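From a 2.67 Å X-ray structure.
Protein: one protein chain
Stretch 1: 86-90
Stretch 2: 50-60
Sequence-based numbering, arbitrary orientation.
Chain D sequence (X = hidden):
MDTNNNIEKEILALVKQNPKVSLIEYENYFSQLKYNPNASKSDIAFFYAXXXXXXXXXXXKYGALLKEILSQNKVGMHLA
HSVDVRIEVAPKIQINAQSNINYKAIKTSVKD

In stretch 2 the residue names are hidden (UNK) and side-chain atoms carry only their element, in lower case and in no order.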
ATOM      1  N   ARG D  86      32.139   8.131 -24.002  1.00 84.77           N
ATOM      2  CA  ARG D  86      30.988   9.004 -23.904  1.00 81.43           C
ATOM      3  C   ARG D  86      30.047   8.660 -25.035  1.00 83.63           C
ATOM      4  O   ARG D  86      30.378   8.852 -26.197  1.00 86.03           O
ATOM      5  CB  ARG D  86      31.408  10.466 -24.017  1.00 79.21           C
ATOM      6  CG  ARG D  86      30.242  11.455 -23.898  1.00 75.79           C
ATOM      7  CD  ARG D  86      30.150  12.012 -22.467  1.00 74.20           C
ATOM      8  NE  ARG D  86      31.411  12.579 -22.009  1.00 73.75           N
ATOM      9  CZ  ARG D  86      31.668  12.972 -20.759  1.00 72.59           C
ATOM     10  NH1 ARG D  86      30.731  12.871 -19.820  1.00 72.03           N
ATOM     11  NH2 ARG D  86      32.872  13.467 -20.438  1.00 71.50           N
ATOM     12  N   ILE D  87      28.880   8.129 -24.698  1.00 45.36           N
ATOM     13  CA  ILE D  87      27.857   7.886 -25.709  1.00 47.12           C
ATOM     14  C   ILE D  87      26.721   8.922 -25.649  1.00 44.03           C
ATOM     15  O   ILE D  87      26.389   9.429 -24.571  1.00 40.53           O
ATOM     16  CB  ILE D  87      27.319   6.455 -25.648  1.00 50.13           C
ATOM     17  CG1 ILE D  87      25.809   6.472 -25.832  1.00 49.57           C
ATOM     18  CG2 ILE D  87      27.698   5.788 -24.345  1.00 48.78           C
ATOM     19  CD1 ILE D  87      25.281   5.183 -26.331  1.00 52.42           C
ATOM     20  N   GLU D  88      26.155   9.246 -26.809  1.00 54.22           N
ATOM     21  CA  GLU D  88      25.165  10.309 -26.912  1.00 51.84           C
ATOM     22  C   GLU D  88      24.019   9.917 -27.820  1.00 54.25           C
ATOM     23  O   GLU D  88      24.053   8.864 -28.433  1.00 56.68           O
ATOM     24  CB  GLU D  88      25.812  11.555 -27.493  1.00 50.79           C
ATOM     25  CG  GLU D  88      26.691  12.332 -26.543  1.00 46.55           C
ATOM     26  CD  GLU D  88      27.544  13.361 -27.276  1.00 46.22           C
ATOM     27  OE1 GLU D  88      28.297  12.960 -28.190  1.00 48.81           O
ATOM     28  OE2 GLU D  88      27.461  14.567 -26.954  1.00 43.31           O
ATOM     29  N   VAL D  89      23.009  10.781 -27.913  1.00 40.64           N
ATOM     30  CA  VAL D  89      21.935  10.615 -28.904  1.00 41.69           C
ATOM     31  C   VAL D  89      22.304  11.362 -30.197  1.00 44.32           C
ATOM     32  O   VAL D  89      23.162  12.250 -30.180  1.00 44.11           O
ATOM     33  CB  VAL D  89      20.548  11.082 -28.357  1.00 38.68           C
ATOM     34  CG1 VAL D  89      19.414  10.588 -29.248  1.00 38.83           C
ATOM     35  CG2 VAL D  89      20.337  10.585 -26.944  1.00 36.01           C
ATOM     36  N   ALA D  90      21.634  11.032 -31.301  1.00 51.45           N
ATOM     37  CA  ALA D  90      22.123  11.386 -32.638  1.00 54.59           C
ATOM     38  C   ALA D  90      21.960  12.839 -33.160  1.00 54.79           C
ATOM     39  O   ALA D  90      22.953  13.515 -33.412  1.00 55.51           O
ATOM     40  CB  ALA D  90      21.620  10.369 -33.652  1.00 55.45           C
ATOM     41  N   UNK D  50      20.836   5.713 -30.938  1.00 56.14           N
ATOM     42  CA  UNK D  50      19.692   6.252 -31.676  1.00 54.67           C
ATOM     43  C   UNK D  50      18.830   7.120 -30.785  1.00 51.53           C
ATOM     44  O   UNK D  50      18.350   8.163 -31.218  1.00 51.14           O
ATOM     45  c   UNK D  50      20.795   4.249 -30.827  1.00 55.47           C
ATOM     46  c   UNK D  50      18.905   5.003 -32.055  1.00 52.57           C
ATOM     47  c   UNK D  50      19.869   3.869 -31.908  1.00 54.79           C
ATOM     48  N   UNK D  51      18.638   6.695 -29.544  1.00 46.48           N
ATOM     49  CA  UNK D  51      17.770   7.432 -28.649  1.00 43.79           C
ATOM     50  C   UNK D  51      18.297   7.529 -27.215  1.00 44.06           C
ATOM     51  O   UNK D  51      19.348   6.972 -26.868  1.00 45.98           O
ATOM     52  c   UNK D  51      16.390   6.802 -28.656  1.00 40.15           C
ATOM     53  o   UNK D  51      16.779   4.994 -27.163  1.00 39.43           O
ATOM     54  c   UNK D  51      16.430   5.349 -28.287  1.00 39.29           C
ATOM     55  n   UNK D  51      16.099   4.487 -29.237  1.00 40.10           N
ATOM     56  N   UNK D  52      17.540   8.236 -26.383  1.00 49.79           N
ATOM     57  CA  UNK D  52      17.952   8.543 -25.019  1.00 49.01           C
ATOM     58  C   UNK D  52      18.015   7.348 -24.061  1.00 47.39           C
ATOM     59  O   UNK D  52      18.996   7.203 -23.322  1.00 47.83           O
ATOM     60  o   UNK D  52      19.217  11.621 -23.911  1.00 45.71           O
ATOM     61  c   UNK D  52      17.512  10.149 -23.091  1.00 45.24           C
ATOM     62  n   UNK D  52      19.799  10.157 -22.316  1.00 43.94           N
ATOM     63  c   UNK D  52      17.045   9.617 -24.430  1.00 47.93           C
ATOM     64  c   UNK D  52      18.921  10.707 -23.142  1.00 44.72           C
ATOM     65  N   UNK D  53      16.976   6.516 -24.043  1.00 28.23           N
ATOM     66  CA  UNK D  53      16.983   5.340 -23.182  1.00 26.84           C
ATOM     67  C   UNK D  53      18.176   4.443 -23.500  1.00 27.67           C
ATOM     68  O   UNK D  53      18.819   3.915 -22.588  1.00 27.57           O
ATOM     69  c   UNK D  53      14.557   5.233 -22.691  1.00 23.63           C
ATOM     70  c   UNK D  53      15.883   3.139 -22.674  1.00 24.68           C
ATOM     71  c   UNK D  53      15.703   4.512 -23.315  1.00 25.45           C
ATOM     72  N   UNK D  54      18.483   4.269 -24.788  1.00 33.88           N
ATOM     73  CA  UNK D  54      19.663   3.481 -25.166  1.00 37.04           C
ATOM     74  C   UNK D  54      20.941   4.150 -24.691  1.00 39.63           C
ATOM     75  O   UNK D  54      21.800   3.498 -24.080  1.00 40.83           O
ATOM     76  c   UNK D  54      19.661   0.625 -26.636  1.00 37.42           C
ATOM     77  c   UNK D  54      18.918   1.926 -26.905  1.00 36.26           C
ATOM     78  c   UNK D  54      19.717   3.207 -26.674  1.00 38.63           C
ATOM     79  c   UNK D  54      18.037   1.903 -28.143  1.00 35.98           C
ATOM     80  N   UNK D  55      21.056   5.450 -24.962  1.00 45.28           N
ATOM     81  CA  UNK D  55      22.217   6.194 -24.507  1.00 46.85           C
ATOM     82  C   UNK D  55      22.395   6.036 -22.995  1.00 44.31           C
ATOM     83  O   UNK D  55      23.517   5.911 -22.499  1.00 45.08           O
ATOM     84  c   UNK D  55      22.124   7.671 -24.896  1.00 46.03           C
ATOM     85  s   UNK D  55      23.481   8.725 -24.256  1.00 46.41           S
ATOM     86  N   UNK D  56      21.285   6.011 -22.268  1.00 34.56           N
ATOM     87  CA  UNK D  56      21.337   5.946 -20.811  1.00 32.29           C
ATOM     88  C   UNK D  56      21.571   4.538 -20.278  1.00 32.33           C
ATOM     89  O   UNK D  56      22.388   4.345 -19.373  1.00 33.02           O
ATOM     90  c   UNK D  56      20.014   6.278 -18.682  1.00 26.64           C
ATOM     91  o   UNK D  56      20.048   7.944 -20.408  1.00 28.41           O
ATOM     92  c   UNK D  56      20.062   6.537 -20.183  1.00 28.90           C
ATOM     93  N   UNK D  57      20.855   3.557 -20.827  1.00 25.74           N
ATOM     94  CA  UNK D  57      20.964   2.176 -20.339  1.00 27.53           C
ATOM     95  C   UNK D  57      22.324   1.593 -20.644  1.00 29.46           C
ATOM     96  O   UNK D  57      22.991   1.020 -19.779  1.00 30.03           O
ATOM     97  c   UNK D  57      20.005  -0.148 -20.365  1.00 24.90           C
ATOM     98  o   UNK D  57      18.600   1.832 -20.636  1.00 23.81           O
ATOM     99  c   UNK D  57      19.889   1.274 -20.939  1.00 26.44           C
ATOM    100  N   UNK D  58      22.731   1.758 -21.892  1.00 27.95           N
ATOM    101  CA  UNK D  58      24.047   1.336 -22.272  1.00 32.09           C
ATOM    102  C   UNK D  58      25.033   1.976 -21.291  1.00 32.59           C
ATOM    103  O   UNK D  58      25.760   1.256 -20.596  1.00 34.48           O
ATOM    104  c   UNK D  58      24.363   1.713 -23.729  1.00 34.96           C
ATOM    105  c   UNK D  58      23.499   0.914 -24.688  1.00 35.50           C
ATOM    106  c   UNK D  58      25.800   1.422 -24.062  1.00 39.58           C
ATOM    107  c   UNK D  58      23.889   1.149 -26.109  1.00 38.25           C
ATOM    108  N   UNK D  59      25.042   3.311 -21.215  1.00 25.67           N
ATOM    109  CA  UNK D  59      26.007   4.019 -20.361  1.00 23.42           C
ATOM    110  C   UNK D  59      26.009   3.465 -18.923  1.00 21.65           C
ATOM    111  O   UNK D  59      27.061   3.222 -18.336  1.00 21.46           O
ATOM    112  o   UNK D  59      26.334   6.181 -21.456  1.00 20.79           O
ATOM    113  c   UNK D  59      25.767   5.541 -20.311  1.00 19.65           C
ATOM    114  c   UNK D  59      26.428   6.115 -19.090  1.00 16.06           C
ATOM    115  N   UNK D  60      24.819   3.244 -18.372  1.00 28.29           N
ATOM    116  CA  UNK D  60      24.694   2.708 -17.021  1.00 29.42           C
ATOM    117  C   UNK D  60      25.191   1.258 -16.897  1.00 29.51           C
ATOM    118  O   UNK D  60      25.872   0.918 -15.935  1.00 29.91           O
ATOM    119  c   UNK D  60      23.247   2.851 -16.499  1.00 25.49           C
TER

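Position 50 carries three side-chain carbons that close a ring onto its own backbone N, which makes it proline, P50. The ring points away from the strand; the backbone O makes the contact, 3.3 Å from V89 CG1. A proline N has no hydrogen to donate, which costs little just ahead of a helix.

At position 51 two carbons lead to one oxygen and one nitrogen: an amide on a short arm, hence asparagine, N51. From the N-cap position its OD1 accepts from the backbone N of position 54 at 3.0 Å, satisfying an amide that the first helical turn leaves without a carbonyl partner. Its CA packs 3.6 Å from V89 CG1.

Position 52 has three carbons, the third bearing oxygen and nitrogen, so it is glutamine, Q52. Its longer arm starts sideways but brings OE1 to 3.4 Å from V89 CG2.

Position 53 shows one carbon carrying two more, the fork of valine, V53. It is buried, faces away from the strand and does not touch it.

Four carbons forked at the second identify position 54 as leucine, L54. Its end leads away from the strand, also into buried surroundings, where an apolar chain belongs.

Position 55 has one carbon and then a sulfur: cysteine, C55. It points toward the strand, and SG lies 3.0 Å from I87 O, 3.5 Å from E88 CA and 3.6 Å from I87 CG1. So short a side chain lets the helix come close to the strand backbone.

One carbon bearing an oxygen and a carbon makes position 56 threonine, T56. It faces away from the strand, and its OG1 accepts from Q52 NE2 at 2.9 Å, one turn back.

Position 57 repeats that pattern and is T57; though buried, its hydroxyl is satisfied, OG1 donating to V53 O at 2.9 Å.

Position 58 has four carbons forked at the first, one arm two carbons long: isoleucine, I58. Its CD1 meets I87 CD1 at 4.3 Å, an apolar pairing of two buried residues.

Position 59, again one carbon with an oxygen and a carbon, is T59. OG1 donates to C55 O at 3.0 Å and lies 3.2 Å from I87 CG2.

Position 60 has a single carbon, alanine, A60, out of reach of the strand.

The contact works by packing, with no hydrogen bond across it. Strand and helix run nearly antiparallel, at 164°, their axes approaching to 7.4 Å. I87 meets C55, I58 and T59, while V89 covers the start of the helix; these two residues supply 178 of the 208 Å² that the strand stretch contributes to the 392 Å² buried in all.

Stretch 2 (50-60) PNQVLCTTITA
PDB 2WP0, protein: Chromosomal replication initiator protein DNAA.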